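Local coordinates for polysaccharide deacetylase-like protein (Bacillus anthracis, PDB 4V33), which is a putative polysaccharide deacetylase, a zinc-bearing protein with a fibronectin type III domain, required for osmotic stability and cell-shape maintenance, at residues Ile160-Val165 and Arg343-His348; Ile152-Gly157 and Val165-Phe170; Leu72-Tyr77 and Ser93-Glu98. All blocks are in the same frame, centred on the assembly; numbering follows the deposited sequence. Where two conformers were deposited one is given.

Contact 1 of 3, residues Ile160-Val165 and Arg343-His348; sequences IKDLFV and RVRIHH
H348 and the 3-10 turn at K161-L163 with strand 164-165 lock together where the chain leaves strand 341-345, a strand of the parallel sheet in the polysaccharide deacetylase domain. The tight part is centred on H348. Its ND1 gives a hydrogen bond of 2.7 Å to the carbonyl O of F164, which lies at the ring edge, 6° out of the ring plane, while its backbone N bonds to D162 O at 3.0 Å. H348 CG, anti to the backbone N (chi1 178°), lies beside the carbonyl carbon. K161 CG lies over one ring face, toward the rim, 4.1 Å from the H348 ring centroid in a CH-pi contact, and CE approaches CD2. Deeper in, V165 CG2 packs on I346 CG2 at 3.9 Å, with helix 352-359 bearing on I346 through F355. The other side is looser and wet. One water lies within hydrogen-bonding reach of D162 O and I346 O; a second accepts from R345 NH1 and may donate to D162 OD2 or I346 O. D162 OD2 and R345 NH1 stay 4.3 Å apart, the oxygen well out of the guanidinium plane, so their charges may attract but no N-H points across; the second water could link them indirectly. L163 CD2 sits at the guanidinium edge; the L163 side chain is about 7 Å from the zinc ion held by D206, H264 and H268, placing this side near the metal site. D162 also grips H347: the syn lone pair of D162 OD1 receives H347 ND1 at 2.7 Å, exactly in the imidazole plane, with the carboxylate turned 48° against the ring.

Contact 2 of 3, residues Ile152-Gly157 and Val165-Phe170; sequences IDDYHG and VSPANF
I152 packs on V165, P167 and F170, reaching from the short parallel pairing of strands 151-152 and 164-165 to the start of helix 167-179. Its CB lies 4.0 Å from V165 O. Beyond it the branches divide: CG2, anti to the backbone N, touches P167 CA at 3.9 Å and F170 CB at the same distance, whereas CG1 lies beside the backbone N (chi1 -54°); I152 CD1 beyond it lies 3.9 Å from F170 CD1 and also packs on V165 CB. The isoleucine and phenylalanine side chains cross at about a right angle. Around this apolar core the backbone adds a weak bond from D153 N to V165 O, 3.0 Å. D154 OD1 lies 3.5 Å from P167 CD and accepts from a water that in turn accepts from A168 N, so a carboxylate is linked to a first-turn amide of the helix. S166 is the N-cap: its OG takes the N-H of N169 at 3.1 Å. Helix 211-221 packs against the same residues, A214 touching both I152 and F170 and V217 touching F170, while Y149 of strand 146-149 meets the F170 ring edge-to-face; I152 and F170 are thus buried between helix 167-179, helix 211-221 and the parallel sheet.

Contact 3 of 3, residues Leu72-Tyr77 and Ser93-Glu98; sequences LTEVQY and SSKEKE
V75 and S94 form a hydrogen-bonded antiparallel pair of the hairpin made by strands 74-81 and 90-94: V75 N reaches S94 O at 3.0 Å and S94 N reaches V75 O at 2.9 Å, both nearly straight. Next to them, Q76 and S93 make a non-hydrogen-bonded pair. On their face, S93 OG donates to E74 OE2 at 2.6 Å, from above the carboxylate plane, and Q76 NE2 reaches the same oxygen at 3.0 Å from the opposite face. E74 gets there with CG anti to the backbone N (chi1 177°) and an extended chain. K95 CE lies 3.8 Å from E74 OE1. On the other face, S94 CB meets the edge of the Y77 ring. Further along, the extended K97 side chain brings NZ to L72 O, 2.9 Å. The second shell fixes these residues: T73 and E74 form a classic beta bulge opposite I124, S94 OG accepts from E96 N in an ST turn and also bonds to S102 O, and Y77 OH bonds to F101 O. With two donors gripping OE2 and K95 NZ only 4.6 Å from E74 OE1, the E74 carboxylate is probably stabilised as an anion.

Contact 3 comes first along the chain and closes before the others open; its hairpin edges a four-stranded antiparallel sheet, in keeping with the fibronectin type III domain. Contacts 1 and 2 alternate in sequence, share V165 and lie with centres about 10 Å apart in the deacetylase domain. There they meet directly, F164 CD1 lying 3.5 Å from Y155 CD1, and strand 164-165 runs into helix 167-179, so the 151-170 region is joined to the end of strand 341-345 and to helices 167-179 and 211-221. Contact 3 lies on the opposite side of the chain's centre, its own centre about 55 Å from that of contact 1 and about 60 Å from that of contact 2, consistent with an elongated molecule of two domains.

Contact 1 of 3, residues Ile160-Val165 and Arg343-His348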
# COMPACT_ATOMS: atom_id res chain seq x y z
N ILE A 160 -11.15 -19.92 17.72
CA ILE A 160 -9.77 -20.34 17.49
C ILE A 160 -8.81 -19.31 18.08
O ILE A 160 -8.68 -18.21 17.55
CB ILE A 160 -9.48 -20.51 16.00
CG1 ILE A 160 -10.45 -21.51 15.37
CG2 ILE A 160 -8.05 -20.95 15.78
CD1 ILE A 160 -10.39 -22.88 16.00
N LYS A 161 -8.14 -19.70 19.16
CA LYS A 161 -7.33 -18.79 19.97
C LYS A 161 -6.34 -17.94 19.17
O LYS A 161 -6.26 -16.73 19.36
CB LYS A 161 -6.58 -19.60 21.04
CG LYS A 161 -5.78 -18.77 22.02
CD LYS A 161 -5.24 -19.68 23.11
CE LYS A 161 -4.32 -18.98 24.07
NZ LYS A 161 -3.84 -19.97 25.07
N ASP A 162 -5.61 -18.58 18.26
CA ASP A 162 -4.59 -17.88 17.48
C ASP A 162 -5.14 -16.69 16.69
O ASP A 162 -4.42 -15.73 16.42
CB ASP A 162 -3.89 -18.86 16.54
CG ASP A 162 -2.93 -18.17 15.59
OD1 ASP A 162 -1.88 -17.68 16.05
OD2 ASP A 162 -3.22 -18.12 14.38
N LEU A 163 -6.42 -16.76 16.35
CA LEU A 163 -7.05 -15.73 15.53
C LEU A 163 -7.59 -14.56 16.34
O LEU A 163 -8.21 -13.66 15.77
CB LEU A 163 -8.17 -16.34 14.68
CG LEU A 163 -7.71 -17.41 13.70
CD1 LEU A 163 -8.91 -17.95 12.91
CD2 LEU A 163 -6.66 -16.87 12.76
N PHE A 164 -7.37 -14.57 17.65
CA PHE A 164 -7.77 -13.46 18.51
C PHE A 164 -6.60 -12.59 18.93
O PHE A 164 -5.66 -13.07 19.55
CB PHE A 164 -8.43 -13.97 19.79
CG PHE A 164 -9.81 -14.51 19.59
CD1 PHE A 164 -10.01 -15.73 18.99
CD2 PHE A 164 -10.92 -13.78 20.01
CE1 PHE A 164 -11.30 -16.24 18.81
CE2 PHE A 164 -12.21 -14.28 19.83
CZ PHE A 164 -12.39 -15.51 19.23
N VAL A 165 -6.67 -11.30 18.60
CA VAL A 165 -5.73 -10.31 19.16
C VAL A 165 -6.54 -9.42 20.10
O VAL A 165 -7.59 -8.92 19.74
CB VAL A 165 -5.06 -9.50 18.04
CG1 VAL A 165 -4.30 -8.28 18.59
CG2 VAL A 165 -4.12 -10.39 17.23
N ARG A 343 0.71 -11.58 2.67
CA ARG A 343 0.33 -10.86 3.88
C ARG A 343 1.16 -11.28 5.09
O ARG A 343 1.72 -12.38 5.15
CB ARG A 343 -1.16 -11.02 4.18
CG ARG A 343 -2.05 -10.32 3.15
CD ARG A 343 -3.46 -10.15 3.67
NE ARG A 343 -4.24 -11.39 3.58
CZ ARG A 343 -5.46 -11.51 4.08
NH1 ARG A 343 -6.02 -10.49 4.73
NH2 ARG A 343 -6.12 -12.66 3.93
N VAL A 344 1.23 -10.38 6.06
CA VAL A 344 1.90 -10.65 7.33
C VAL A 344 0.84 -11.02 8.38
O VAL A 344 -0.01 -10.20 8.74
CB VAL A 344 2.70 -9.41 7.80
CG1 VAL A 344 3.35 -9.67 9.15
CG2 VAL A 344 3.75 -9.02 6.75
N ARG A 345 0.89 -12.26 8.86
CA ARG A 345 -0.08 -12.75 9.83
C ARG A 345 0.25 -12.26 11.23
O ARG A 345 1.38 -12.41 11.69
CB ARG A 345 -0.10 -14.27 9.81
CG ARG A 345 -1.01 -14.90 10.84
CD ARG A 345 -0.97 -16.44 10.76
NE ARG A 345 -1.56 -16.96 9.53
CZ ARG A 345 -2.86 -17.16 9.35
NH1 ARG A 345 -3.73 -16.85 10.31
NH2 ARG A 345 -3.31 -17.66 8.20
N ILE A 346 -0.72 -11.64 11.90
CA ILE A 346 -0.56 -11.33 13.32
C ILE A 346 -1.25 -12.40 14.16
O ILE A 346 -2.38 -12.81 13.87
CB ILE A 346 -1.10 -9.93 13.66
CG1 ILE A 346 -0.45 -8.86 12.77
CG2 ILE A 346 -0.86 -9.62 15.15
CD1 ILE A 346 1.08 -8.94 12.70
N HIS A 347 -0.57 -12.86 15.21
CA HIS A 347 -1.05 -13.96 16.04
C HIS A 347 -1.51 -13.46 17.41
O HIS A 347 -1.12 -12.39 17.86
CB HIS A 347 0.09 -14.95 16.30
CG HIS A 347 0.64 -15.57 15.06
ND1 HIS A 347 0.15 -16.76 14.55
CD2 HIS A 347 1.66 -15.20 14.25
CE1 HIS A 347 0.84 -17.08 13.47
NE2 HIS A 347 1.76 -16.15 13.26
N HIS A 348 -2.33 -14.28 18.07
CA HIS A 348 -2.72 -14.03 19.45
C HIS A 348 -1.52 -13.72 20.34
O HIS A 348 -1.59 -12.87 21.23
CB HIS A 348 -3.44 -15.26 20.01
CG HIS A 348 -3.85 -15.13 21.44
ND1 HIS A 348 -4.91 -14.34 21.85
CD2 HIS A 348 -3.35 -15.69 22.57
CE1 HIS A 348 -5.04 -14.43 23.16
NE2 HIS A 348 -4.10 -15.24 23.62
O HOH W 1 -4.82 -13.20 15.07
O HOH W 2 -3.30 -15.66 12.96

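Contact 2 of 3, residues Ile152-Gly157 and Val165-Phe170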
# COMPACT_ATOMS: atom_id res chain seq x y z
N ILE A 152 -10.64 -9.18 16.90
CA ILE A 152 -10.07 -8.24 17.87
C ILE A 152 -10.95 -8.30 19.11
O ILE A 152 -11.97 -7.63 19.20
CB ILE A 152 -9.99 -6.81 17.33
CG1 ILE A 152 -9.24 -6.78 15.99
CG2 ILE A 152 -9.30 -5.90 18.35
CD1 ILE A 152 -7.78 -7.22 16.08
N ASP A 153 -10.58 -9.16 20.05
CA ASP A 153 -11.41 -9.38 21.22
C ASP A 153 -10.57 -10.07 22.27
O ASP A 153 -9.53 -10.65 21.93
CB ASP A 153 -12.62 -10.26 20.88
CG ASP A 153 -13.80 -10.04 21.80
OD1 ASP A 153 -13.63 -9.38 22.85
OD2 ASP A 153 -14.91 -10.52 21.48
N ASP A 154 -11.00 -9.98 23.53
CA ASP A 154 -10.37 -10.71 24.62
C ASP A 154 -10.85 -12.15 24.54
O ASP A 154 -12.05 -12.41 24.60
CB ASP A 154 -10.75 -10.12 26.00
CG ASP A 154 -10.36 -8.65 26.12
OD1 ASP A 154 -9.18 -8.32 25.92
OD2 ASP A 154 -11.25 -7.82 26.42
N TYR A 155 -9.92 -13.07 24.37
CA TYR A 155 -10.28 -14.48 24.18
C TYR A 155 -10.77 -15.10 25.48
O TYR A 155 -10.12 -14.96 26.52
CB TYR A 155 -9.09 -15.24 23.61
CG TYR A 155 -9.37 -16.70 23.31
CD1 TYR A 155 -10.14 -17.06 22.22
CD2 TYR A 155 -8.84 -17.70 24.11
CE1 TYR A 155 -10.38 -18.39 21.93
CE2 TYR A 155 -9.08 -19.03 23.84
CZ TYR A 155 -9.86 -19.37 22.75
OH TYR A 155 -10.10 -20.69 22.46
N HIS A 156 -11.91 -15.79 25.43
CA HIS A 156 -12.52 -16.38 26.61
C HIS A 156 -12.80 -17.87 26.44
O HIS A 156 -13.68 -18.42 27.10
CB HIS A 156 -13.84 -15.67 26.95
CG HIS A 156 -13.70 -14.20 27.19
ND1 HIS A 156 -12.99 -13.69 28.25
CD2 HIS A 156 -14.19 -13.14 26.52
CE1 HIS A 156 -13.04 -12.37 28.21
NE2 HIS A 156 -13.77 -12.01 27.17
N GLY A 157 -12.07 -18.51 25.53
CA GLY A 157 -12.20 -19.95 25.33
C GLY A 157 -13.10 -20.35 24.19
O GLY A 157 -13.23 -21.53 23.88
N VAL A 165 -6.67 -11.30 18.60
CA VAL A 165 -5.73 -10.31 19.16
C VAL A 165 -6.54 -9.42 20.10
O VAL A 165 -7.59 -8.92 19.74
CB VAL A 165 -5.06 -9.50 18.04
CG1 VAL A 165 -4.30 -8.28 18.59
CG2 VAL A 165 -4.12 -10.39 17.23
N SER A 166 -6.08 -9.26 21.34
CA SER A 166 -6.86 -8.47 22.30
C SER A 166 -6.92 -7.02 21.88
O SER A 166 -6.00 -6.53 21.22
CB SER A 166 -6.26 -8.58 23.70
OG SER A 166 -4.97 -7.98 23.73
N PRO A 167 -7.99 -6.31 22.25
CA PRO A 167 -8.05 -4.88 21.94
C PRO A 167 -6.84 -4.12 22.49
O PRO A 167 -6.35 -3.20 21.82
CB PRO A 167 -9.35 -4.43 22.60
CG PRO A 167 -10.23 -5.66 22.50
CD PRO A 167 -9.29 -6.82 22.74
N ALA A 168 -6.36 -4.49 23.68
CA ALA A 168 -5.17 -3.84 24.24
C ALA A 168 -3.93 -4.06 23.37
O ALA A 168 -3.19 -3.11 23.09
CB ALA A 168 -4.91 -4.32 25.66
N ASN A 169 -3.68 -5.29 22.95
CA ASN A 169 -2.53 -5.55 22.08
C ASN A 169 -2.69 -4.94 20.70
O ASN A 169 -1.71 -4.45 20.12
CB ASN A 169 -2.22 -7.05 22.01
CG ASN A 169 -1.61 -7.56 23.30
OD1 ASN A 169 -1.11 -6.78 24.11
ND2 ASN A 169 -1.63 -8.87 23.48
N PHE A 170 -3.91 -4.95 20.17
CA PHE A 170 -4.16 -4.28 18.89
C PHE A 170 -3.84 -2.80 19.00
O PHE A 170 -3.18 -2.23 18.13
CB PHE A 170 -5.62 -4.47 18.44
CG PHE A 170 -5.94 -3.73 17.17
CD1 PHE A 170 -5.39 -4.15 15.96
CD2 PHE A 170 -6.73 -2.59 17.19
CE1 PHE A 170 -5.65 -3.46 14.78
CE2 PHE A 170 -7.00 -1.89 16.01
CZ PHE A 170 -6.46 -2.32 14.81
O HOH W 3 -7.84 -6.02 25.81

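Contact 3 of 3, residues Leu72-Tyr77 and Ser93-Glu98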
# COMPACT_ATOMS: atom_id res chain seq x y z
N LEU A 72 24.80 24.53 -23.17
CA LEU A 72 24.93 24.60 -21.71
C LEU A 72 26.31 24.22 -21.20
O LEU A 72 27.02 23.43 -21.82
CB LEU A 72 23.92 23.66 -21.06
CG LEU A 72 22.42 23.83 -21.33
CD1 LEU A 72 21.64 22.73 -20.65
CD2 LEU A 72 21.95 25.21 -20.87
N THR A 73 26.67 24.77 -20.04
CA THR A 73 27.90 24.36 -19.37
C THR A 73 27.58 23.41 -18.22
O THR A 73 28.44 22.65 -17.78
CB THR A 73 28.69 25.56 -18.83
OG1 THR A 73 27.84 26.35 -17.99
CG2 THR A 73 29.21 26.41 -19.97
N GLU A 74 26.33 23.44 -17.77
CA GLU A 74 25.96 22.71 -16.56
C GLU A 74 24.47 22.40 -16.56
O GLU A 74 23.67 23.16 -17.12
CB GLU A 74 26.31 23.58 -15.35
CG GLU A 74 25.94 23.04 -13.98
CD GLU A 74 26.21 24.04 -12.87
OE1 GLU A 74 26.68 25.17 -13.18
OE2 GLU A 74 25.97 23.71 -11.69
N VAL A 75 24.10 21.28 -15.95
CA VAL A 75 22.70 20.99 -15.66
C VAL A 75 22.57 20.82 -14.16
O VAL A 75 23.39 20.15 -13.53
CB VAL A 75 22.23 19.70 -16.37
CG1 VAL A 75 20.88 19.23 -15.82
CG2 VAL A 75 22.14 19.93 -17.88
N GLN A 76 21.57 21.45 -13.57
CA GLN A 76 21.30 21.24 -12.15
C GLN A 76 20.01 20.47 -11.98
O GLN A 76 18.98 20.85 -12.53
CB GLN A 76 21.22 22.57 -11.40
CG GLN A 76 22.51 23.37 -11.49
CD GLN A 76 22.54 24.57 -10.56
OE1 GLN A 76 21.52 24.94 -9.97
NE2 GLN A 76 23.71 25.17 -10.43
N TYR A 77 20.09 19.37 -11.24
CA TYR A 77 18.93 18.52 -10.99
C TYR A 77 18.42 18.74 -9.59
O TYR A 77 19.09 18.39 -8.61
CB TYR A 77 19.31 17.04 -11.13
CG TYR A 77 19.85 16.62 -12.48
CD1 TYR A 77 19.00 16.19 -13.48
CD2 TYR A 77 21.22 16.61 -12.73
CE1 TYR A 77 19.48 15.78 -14.72
CE2 TYR A 77 21.72 16.20 -13.97
CZ TYR A 77 20.84 15.78 -14.96
OH TYR A 77 21.31 15.37 -16.19
N SER A 93 24.49 19.04 -9.17
CA SER A 93 25.01 19.61 -10.41
C SER A 93 25.83 18.60 -11.21
O SER A 93 26.61 17.84 -10.65
CB SER A 93 25.87 20.83 -10.08
OG SER A 93 26.67 21.25 -11.19
N SER A 94 25.62 18.58 -12.52
CA SER A 94 26.53 17.89 -13.43
C SER A 94 27.12 18.86 -14.44
O SER A 94 26.41 19.65 -15.06
CB SER A 94 25.81 16.78 -14.19
OG SER A 94 26.70 16.19 -15.14
N LYS A 95 28.44 18.79 -14.61
CA LYS A 95 29.10 19.56 -15.66
C LYS A 95 29.71 18.61 -16.69
O LYS A 95 30.58 18.99 -17.47
CB LYS A 95 30.16 20.49 -15.07
CG LYS A 95 29.59 21.57 -14.16
CD LYS A 95 30.68 22.47 -13.60
CE LYS A 95 30.09 23.54 -12.69
NZ LYS A 95 31.12 24.50 -12.19
N GLU A 96 29.23 17.37 -16.69
CA GLU A 96 29.72 16.33 -17.59
C GLU A 96 29.07 16.45 -18.97
O GLU A 96 28.34 15.55 -19.40
CB GLU A 96 29.44 14.94 -17.01
CG GLU A 96 30.09 14.69 -15.66
CD GLU A 96 31.51 14.17 -15.79
OE1 GLU A 96 32.14 14.39 -16.84
OE2 GLU A 96 31.98 13.52 -14.83
N LYS A 97 29.34 17.55 -19.65
CA LYS A 97 28.72 17.85 -20.93
C LYS A 97 28.96 16.77 -21.99
O LYS A 97 28.07 16.47 -22.79
CB LYS A 97 29.22 19.21 -21.45
CG LYS A 97 28.61 19.63 -22.77
CD LYS A 97 28.92 21.08 -23.06
CE LYS A 97 28.26 21.52 -24.35
NZ LYS A 97 28.23 23.00 -24.46
N GLU A 98 30.15 16.18 -21.98
CA GLU A 98 30.48 15.16 -22.97
C GLU A 98 29.86 13.80 -22.66
O GLU A 98 29.91 12.88 -23.47
CB GLU A 98 32.00 15.04 -23.12
CG GLU A 98 32.68 16.36 -23.44
CD GLU A 98 32.08 17.03 -24.67
OE1 GLU A 98 31.80 16.32 -25.66
OE2 GLU A 98 31.88 18.26 -24.64
O HOH W 4 30.78 22.06 -18.68